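Long-range contact in SxtG (Microseira wollei, PDB 6U1R), which is an amidinotransferase of saxitoxin biosynthesis, probably moving an amidino group through a cysteine-bound intermediate: residues L37-M49 against V105-A117. Sequence-based numbering, arbitrary orientation. Where two conformers were deposited one is given.
Sequences LEEVIVGSVEGAM and VKVRRVKPVDFFA. With FMT (formic acid), chain C.
The Arg108 guanidinium meets the Glu39 carboxylate at its edge: NH1 donates to OE2 over 2.9 Å, only 5° out of the guanidinium plane and on the syn side of OE2 but tilted out of the carboxylate plane, with the two planes 62° apart. On the Phe115 ring, Val113 CG2 lies over one face near the rim, while Gly47 O comes in obliquely, 3.9 Å from Phe115 CD2; Asp114 CB lies over one face of the Phe116 ring, also near the rim. Arg108 is bent at chi2 and chi3, which folds the guanidinium back to Glu39; NH2 pairs with Glu169. Extended Lys106 runs alongside Glu39, its NZ making a weak salt bridge to OE1 (3.3 Å) that a water also spans. Arg374 and Tyr170 add to the grip on this buried carboxylate. Parallel strands 37-42 and 106-109 are joined by backbone bonds such as Arg108 N to Val40 O (2.9 Å) and Val42 N to Arg108 O. Val42 CG2 packs on Val107 CG1 (3.6 Å) on the sheet face opposite Glu39, Lys106 and Arg108. Beyond the strands, Pro112 rests on Glu46, and Met49 SD lies 4.0 Å from Phe116 CB. Gly43 is about 9 Å from the side chain of Cys368, predicted to carry the amidino-cysteine intermediate. Helix 83-102, within the beta-alpha-beta crossover, packs against Val42 and Val107; helix 164-172 covers Ile41 and Arg108, and antiparallel strand 370-375 flanks 37-42 on its other side.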
ATOM      1  N   LEU A  37      21.407 -18.001   5.172  1.00 15.37           N
ATOM      2  CA  LEU A  37      20.899 -17.206   4.053  1.00 16.17           C
ATOM      3  C   LEU A  37      20.863 -18.048   2.783  1.00 16.86           C
ATOM      4  O   LEU A  37      21.895 -18.584   2.361  1.00 17.11           O
ATOM      5  CB  LEU A  37      21.768 -15.969   3.857  1.00 15.65           C
ATOM      6  CG  LEU A  37      21.330 -14.943   2.800  1.00 14.80           C
ATOM      7  CD1 LEU A  37      19.930 -14.445   3.081  1.00 15.20           C
ATOM      8  CD2 LEU A  37      22.326 -13.786   2.748  1.00 15.81           C
ATOM      9  N   GLU A  38      19.679 -18.178   2.183  1.00 16.41           N
ATOM     10  CA  GLU A  38      19.501 -18.979   0.970  1.00 17.58           C
ATOM     11  C   GLU A  38      19.288 -18.137  -0.277  1.00 17.42           C
ATOM     12  O   GLU A  38      19.776 -18.492  -1.350  1.00 15.39           O
ATOM     13  CB  GLU A  38      18.315 -19.944   1.133  1.00 17.62           C
ATOM     14  CG  GLU A  38      18.582 -21.064   2.151  1.00 20.24           C
ATOM     15  CD  GLU A  38      17.512 -22.151   2.193  1.00 24.11           C
ATOM     16  OE1 GLU A  38      16.440 -22.003   1.569  1.00 24.05           O
ATOM     17  OE2 GLU A  38      17.764 -23.181   2.857  1.00 27.14           O
ATOM     18  N   GLU A  39      18.568 -17.024  -0.162  1.00 16.27           N
ATOM     19  CA  GLU A  39      18.283 -16.201  -1.326  1.00 17.06           C
ATOM     20  C   GLU A  39      18.190 -14.753  -0.873  1.00 16.30           C
ATOM     21  O   GLU A  39      17.600 -14.461   0.174  1.00 14.61           O
ATOM     22  CB  GLU A  39      16.992 -16.641  -2.035  1.00 17.84           C
ATOM     23  CG  GLU A  39      16.659 -15.777  -3.262  1.00 18.21           C
ATOM     24  CD  GLU A  39      15.659 -16.425  -4.229  1.00 22.44           C
ATOM     25  OE1 GLU A  39      15.546 -17.672  -4.236  1.00 23.70           O
ATOM     26  OE2 GLU A  39      15.000 -15.684  -4.991  1.00 20.30           O
ATOM     27  N   VAL A  40      18.796 -13.864  -1.663  1.00 16.29           N
ATOM     28  CA  VAL A  40      18.874 -12.443  -1.345  1.00 15.26           C
ATOM     29  C   VAL A  40      18.669 -11.627  -2.621  1.00 16.49           C
ATOM     30  O   VAL A  40      19.154 -12.005  -3.696  1.00 15.89           O
ATOM     31  CB  VAL A  40      20.239 -12.130  -0.669  1.00 16.40           C
ATOM     32  CG1 VAL A  40      21.411 -12.280  -1.670  1.00 16.64           C
ATOM     33  CG2 VAL A  40      20.235 -10.763  -0.013  1.00 16.34           C
ATOM     34  N   ILE A  41      17.903 -10.530  -2.524  1.00 14.80           N
ATOM     35  CA  ILE A  41      17.868  -9.511  -3.575  1.00 14.58           C
ATOM     36  C   ILE A  41      19.015  -8.550  -3.310  1.00 14.60           C
ATOM     37  O   ILE A  41      19.197  -8.099  -2.174  1.00 13.52           O
ATOM     38  CB  ILE A  41      16.520  -8.759  -3.595  1.00 15.08           C
ATOM     39  CG1 ILE A  41      15.357  -9.751  -3.773  1.00 15.02           C
ATOM     40  CG2 ILE A  41      16.535  -7.678  -4.679  1.00 16.97           C
ATOM     41  CD1 ILE A  41      13.929  -9.131  -3.735  1.00 16.79           C
ATOM     42  N   VAL A  42      19.797  -8.240  -4.338  1.00 14.92           N
ATOM     43  CA  VAL A  42      20.885  -7.271  -4.214  1.00 13.78           C
ATOM     44  C   VAL A  42      20.539  -6.062  -5.071  1.00 15.85           C
ATOM     45  O   VAL A  42      19.959  -6.202  -6.152  1.00 16.14           O
ATOM     46  CB  VAL A  42      22.247  -7.887  -4.596  1.00 15.92           C
ATOM     47  CG1 VAL A  42      23.359  -6.887  -4.473  1.00 17.70           C
ATOM     48  CG2 VAL A  42      22.565  -9.056  -3.662  1.00 19.55           C
ATOM     49  N   GLY A  43      20.870  -4.877  -4.576  1.00 15.03           N
ATOM     50  CA  GLY A  43      20.548  -3.647  -5.262  1.00 14.87           C
ATOM     51  C   GLY A  43      21.373  -3.423  -6.531  1.00 16.72           C
ATOM     52  O   GLY A  43      22.247  -4.207  -6.916  1.00 17.47           O
ATOM     53  N   SER A  44      21.060  -2.315  -7.192  1.00 16.12           N
ATOM     54  CA  SER A  44      21.731  -1.900  -8.418  1.00 18.74           C
ATOM     55  C   SER A  44      21.988  -0.404  -8.357  1.00 17.17           C
ATOM     56  O   SER A  44      21.137   0.353  -7.874  1.00 16.40           O
ATOM     57  CB  SER A  44      20.884  -2.235  -9.657  1.00 21.23           C
ATOM     58  OG  SER A  44      21.318  -1.506 -10.796  1.00 22.32           O
ATOM     59  N   VAL A  45      23.158   0.027  -8.837  1.00 15.24           N
ATOM     60  CA  VAL A  45      23.481   1.449  -8.892  1.00 16.38           C
ATOM     61  C   VAL A  45      23.276   2.046 -10.272  1.00 17.15           C
ATOM     62  O   VAL A  45      23.447   3.258 -10.439  1.00 16.83           O
ATOM     63  CB  VAL A  45      24.925   1.724  -8.431  1.00 16.13           C
ATOM     64  CG1 VAL A  45      25.054   1.490  -6.959  1.00 16.08           C
ATOM     65  CG2 VAL A  45      25.924   0.843  -9.196  1.00 18.59           C
ATOM     66  N   GLU A  46      22.934   1.250 -11.274  1.00 18.49           N
ATOM     67  CA  GLU A  46      22.767   1.776 -12.624  0.65 19.71           C
ATOM     68  C   GLU A  46      21.588   2.742 -12.687  1.00 17.95           C
ATOM     69  O   GLU A  46      20.539   2.495 -12.077  1.00 15.79           O
ATOM     70  CB  GLU A  46      22.560   0.628 -13.598  0.65 22.00           C
ATOM     71  CG  GLU A  46      23.739  -0.356 -13.632  0.65 23.06           C
ATOM     72  CD  GLU A  46      23.744  -1.203 -14.882  0.65 24.80           C
ATOM     73  OE1 GLU A  46      23.373  -2.390 -14.797  0.65 25.05           O
ATOM     74  OE2 GLU A  46      24.119  -0.668 -15.947  0.65 25.89           O
ATOM     75  N   GLY A  47      21.761   3.845 -13.415  1.00 17.02           N
ATOM     76  CA  GLY A  47      20.722   4.850 -13.595  1.00 15.04           C
ATOM     77  C   GLY A  47      20.429   5.684 -12.374  1.00 15.45           C
ATOM     78  O   GLY A  47      19.426   6.411 -12.363  1.00 15.28           O
ATOM     79  N   ALA A  48      21.277   5.591 -11.351  1.00 14.99           N
ATOM     80  CA  ALA A  48      21.039   6.222 -10.060  1.00 14.32           C
ATOM     81  C   ALA A  48      21.070   7.749 -10.160  1.00 14.76           C
ATOM     82  O   ALA A  48      21.887   8.323 -10.883  1.00 14.01           O
ATOM     83  CB  ALA A  48      22.082   5.736  -9.051  1.00 14.54           C
ATOM     84  N   MET A  49      20.153   8.392  -9.431  1.00 15.77           N
ATOM     85  CA  MET A  49      20.014   9.840  -9.334  1.00 13.73           C
ATOM     86  C   MET A  49      20.345  10.283  -7.917  1.00 16.05           C
ATOM     87  O   MET A  49      19.999   9.598  -6.955  1.00 16.40           O
ATOM     88  CB  MET A  49      18.583  10.283  -9.672  1.00 15.90           C
ATOM     89  CG  MET A  49      18.060   9.752 -11.008  1.00 15.42           C
ATOM     90  SD  MET A  49      18.933  10.439 -12.426  1.00 18.26           S
ATOM     91  CE  MET A  49      18.459  12.150 -12.311  1.00 19.28           C
ATOM     92  N   VAL A 105      24.896 -18.634  -1.560  1.00 17.74           N
ATOM     93  CA  VAL A 105      23.657 -17.854  -1.599  1.00 15.73           C
ATOM     94  C   VAL A 105      23.234 -17.640  -3.044  1.00 17.40           C
ATOM     95  O   VAL A 105      24.053 -17.281  -3.900  1.00 18.99           O
ATOM     96  CB  VAL A 105      23.825 -16.499  -0.888  1.00 16.83           C
ATOM     97  CG1 VAL A 105      22.496 -15.723  -0.883  1.00 16.59           C
ATOM     98  CG2 VAL A 105      24.351 -16.718   0.516  1.00 17.87           C
ATOM     99  N   LYS A 106      21.935 -17.789  -3.296  1.00 18.78           N
ATOM    100  CA  LYS A 106      21.348 -17.412  -4.580  1.00 19.27           C
ATOM    101  C   LYS A 106      21.075 -15.913  -4.599  1.00 18.78           C
ATOM    102  O   LYS A 106      20.411 -15.399  -3.698  1.00 16.98           O
ATOM    103  CB  LYS A 106      20.055 -18.182  -4.814  1.00 19.39           C
ATOM    104  CG  LYS A 106      19.341 -17.853  -6.127  1.00 25.43           C
ATOM    105  CD  LYS A 106      18.105 -18.754  -6.269  1.00 34.24           C
ATOM    106  CE  LYS A 106      17.188 -18.340  -7.401  1.00 38.46           C
ATOM    107  NZ  LYS A 106      15.834 -18.952  -7.229  1.00 36.58           N
ATOM    108  N   VAL A 107      21.562 -15.220  -5.626  1.00 18.25           N
ATOM    109  CA  VAL A 107      21.477 -13.760  -5.707  1.00 17.81           C
ATOM    110  C   VAL A 107      20.531 -13.376  -6.836  1.00 20.58           C
ATOM    111  O   VAL A 107      20.683 -13.851  -7.967  1.00 20.02           O
ATOM    112  CB  VAL A 107      22.867 -13.134  -5.914  1.00 17.43           C
ATOM    113  CG1 VAL A 107      22.769 -11.608  -6.236  1.00 17.03           C
ATOM    114  CG2 VAL A 107      23.697 -13.359  -4.673  1.00 17.14           C
ATOM    115  N   ARG A 108      19.557 -12.522  -6.529  1.00 17.21           N
ATOM    116  CA  ARG A 108      18.677 -11.930  -7.530  1.00 18.79           C
ATOM    117  C   ARG A 108      19.099 -10.478  -7.730  1.00 19.25           C
ATOM    118  O   ARG A 108      18.970  -9.657  -6.813  1.00 17.88           O
ATOM    119  CB  ARG A 108      17.210 -12.015  -7.103  1.00 19.74           C
ATOM    120  CG  ARG A 108      16.746 -13.345  -6.560  1.00 18.86           C
ATOM    121  CD  ARG A 108      16.953 -14.512  -7.533  1.00 21.52           C
ATOM    122  NE  ARG A 108      16.113 -14.422  -8.732  1.00 19.94           N
ATOM    123  CZ  ARG A 108      14.851 -14.826  -8.814  1.00 21.31           C
ATOM    124  NH1 ARG A 108      14.227 -15.354  -7.772  1.00 21.21           N
ATOM    125  NH2 ARG A 108      14.194 -14.680  -9.956  1.00 21.31           N
ATOM    126  N   ARG A 109      19.595 -10.160  -8.929  1.00 20.72           N
ATOM    127  CA  ARG A 109      20.075  -8.818  -9.247  1.00 21.86           C
ATOM    128  C   ARG A 109      18.913  -7.993  -9.775  1.00 24.93           C
ATOM    129  O   ARG A 109      18.349  -8.318 -10.822  1.00 25.77           O
ATOM    130  CB  ARG A 109      21.184  -8.849 -10.298  1.00 24.01           C
ATOM    131  CG  ARG A 109      22.501  -9.414  -9.854  1.00 23.66           C
ATOM    132  CD  ARG A 109      23.404  -9.591 -11.081  1.00 25.70           C
ATOM    133  NE  ARG A 109      24.725 -10.146 -10.778  1.00 22.92           N
ATOM    134  CZ  ARG A 109      25.860  -9.451 -10.768  1.00 23.77           C
ATOM    135  NH1 ARG A 109      25.876  -8.139 -11.014  1.00 28.12           N
ATOM    136  NH2 ARG A 109      27.000 -10.074 -10.510  1.00 24.67           N
ATOM    137  N   VAL A 110      18.554  -6.928  -9.061  1.00 23.63           N
ATOM    138  CA  VAL A 110      17.497  -6.060  -9.557  1.00 25.50           C
ATOM    139  C   VAL A 110      18.021  -5.301 -10.770  1.00 30.51           C
ATOM    140  O   VAL A 110      19.186  -4.871 -10.808  1.00 25.18           O
ATOM    141  CB  VAL A 110      16.997  -5.100  -8.462  1.00 24.86           C
ATOM    142  CG1 VAL A 110      17.992  -4.010  -8.215  1.00 22.05           C
ATOM    143  CG2 VAL A 110      15.666  -4.501  -8.857  1.00 23.08           C
ATOM    144  N   LYS A 111      17.156  -5.180 -11.811  1.00 31.42           N
ATOM    145  CA  LYS A 111      17.466  -4.438 -13.031  1.00 35.25           C
ATOM    146  C   LYS A 111      17.064  -2.977 -12.875  1.00 33.44           C
ATOM    147  O   LYS A 111      15.973  -2.687 -12.371  1.00 30.21           O
ATOM    148  CB  LYS A 111      16.719  -5.016 -14.231  1.00 38.32           C
ATOM    149  CG  LYS A 111      16.841  -6.521 -14.404  1.00 43.22           C
ATOM    150  CD  LYS A 111      15.749  -7.058 -15.344  1.00 44.92           C
ATOM    151  CE  LYS A 111      16.141  -8.390 -15.948  1.00 42.30           C
ATOM    152  NZ  LYS A 111      16.928  -9.253 -15.003  1.00 36.07           N
ATOM    153  N   PRO A 112      17.906  -2.041 -13.322  1.00 34.59           N
ATOM    154  CA  PRO A 112      17.530  -0.626 -13.255  1.00 32.52           C
ATOM    155  C   PRO A 112      16.281  -0.331 -14.075  1.00 31.11           C
ATOM    156  O   PRO A 112      15.899  -1.069 -14.985  1.00 31.19           O
ATOM    157  CB  PRO A 112      18.757   0.098 -13.830  1.00 35.01           C
ATOM    158  CG  PRO A 112      19.444  -0.941 -14.682  1.00 31.62           C
ATOM    159  CD  PRO A 112      19.230  -2.225 -13.946  1.00 36.15           C
ATOM    160  N   VAL A 113      15.625   0.757 -13.702  1.00 27.72           N
ATOM    161  CA  VAL A 113      14.484   1.300 -14.424  1.00 26.67           C
ATOM    162  C   VAL A 113      14.776   2.784 -14.625  1.00 24.95           C
ATOM    163  O   VAL A 113      15.898   3.234 -14.362  1.00 24.38           O
ATOM    164  CB  VAL A 113      13.178   1.040 -13.652  1.00 25.24           C
ATOM    165  CG1 VAL A 113      12.877  -0.458 -13.602  1.00 25.17           C
ATOM    166  CG2 VAL A 113      13.278   1.571 -12.223  1.00 24.78           C
ATOM    167  N   ASP A 114      13.791   3.558 -15.088  1.00 25.33           N
ATOM    168  CA  ASP A 114      14.002   4.974 -15.419  1.00 25.78           C
ATOM    169  C   ASP A 114      13.917   5.850 -14.167  1.00 22.45           C
ATOM    170  O   ASP A 114      12.947   6.591 -13.948  1.00 22.99           O
ATOM    171  CB  ASP A 114      12.970   5.459 -16.430  1.00 27.69           C
ATOM    172  CG  ASP A 114      13.136   4.844 -17.804  1.00 37.03           C
ATOM    173  OD1 ASP A 114      14.224   4.303 -18.113  1.00 34.93           O
ATOM    174  OD2 ASP A 114      12.160   4.942 -18.586  1.00 33.65           O
ATOM    175  N   PHE A 115      14.984   5.848 -13.372  1.00 20.58           N
ATOM    176  CA  PHE A 115      14.998   6.754 -12.224  1.00 16.96           C
ATOM    177  C   PHE A 115      15.097   8.214 -12.643  1.00 17.79           C
ATOM    178  O   PHE A 115      14.736   9.098 -11.854  1.00 15.38           O
ATOM    179  CB  PHE A 115      16.137   6.380 -11.263  1.00 17.32           C
ATOM    180  CG  PHE A 115      15.942   5.043 -10.633  1.00 17.96           C
ATOM    181  CD1 PHE A 115      14.970   4.866  -9.651  1.00 17.92           C
ATOM    182  CD2 PHE A 115      16.685   3.951 -11.046  1.00 20.49           C
ATOM    183  CE1 PHE A 115      14.747   3.620  -9.091  1.00 18.13           C
ATOM    184  CE2 PHE A 115      16.463   2.699 -10.477  1.00 20.04           C
ATOM    185  CZ  PHE A 115      15.489   2.542  -9.515  1.00 19.34           C
ATOM    186  N   PHE A 116      15.571   8.499 -13.859  1.00 17.18           N
ATOM    187  CA  PHE A 116      15.650   9.891 -14.291  1.00 18.83           C
ATOM    188  C   PHE A 116      14.273  10.517 -14.504  1.00 18.49           C
ATOM    189  O   PHE A 116      14.168  11.742 -14.524  1.00 19.66           O
ATOM    190  CB  PHE A 116      16.474  10.004 -15.580  1.00 21.02           C
ATOM    191  CG  PHE A 116      15.831   9.360 -16.769  1.00 22.42           C
ATOM    192  CD1 PHE A 116      14.783   9.984 -17.442  1.00 25.09           C
ATOM    193  CD2 PHE A 116      16.269   8.130 -17.229  1.00 26.60           C
ATOM    194  CE1 PHE A 116      14.186   9.378 -18.542  1.00 25.16           C
ATOM    195  CE2 PHE A 116      15.676   7.524 -18.327  1.00 28.36           C
ATOM    196  CZ  PHE A 116      14.637   8.150 -18.983  1.00 28.49           C
ATOM    197  N   ALA A 117      13.227   9.722 -14.691  1.00 20.03           N
ATOM    198  CA  ALA A 117      11.937  10.286 -15.075  1.00 17.70           C
ATOM    199  C   ALA A 117      11.294  11.063 -13.925  1.00 20.03           C
ATOM    200  O   ALA A 117      11.335  10.646 -12.761  1.00 17.83           O
ATOM    201  CB  ALA A 117      11.008   9.178 -15.551  1.00 20.31           C
TER
HETATM  202  C   FMT C 401      10.041   2.119 -15.551  1.00 24.62           C
HETATM  203  O1  FMT C 401       9.930   0.900 -15.483  1.00 31.43           O
HETATM  204  O2  FMT C 401      11.056   2.592 -16.042  1.00 33.82           O
HETATM  205  O   HOH W   1      13.219 -18.669  -5.336  1.00 29.94           O
HETATM  206  O   HOH W   2      21.890  -5.592  -9.257  1.00 24.45           O
HETATM  207  O   HOH W   3      17.941   6.687 -14.600  1.00 20.15           O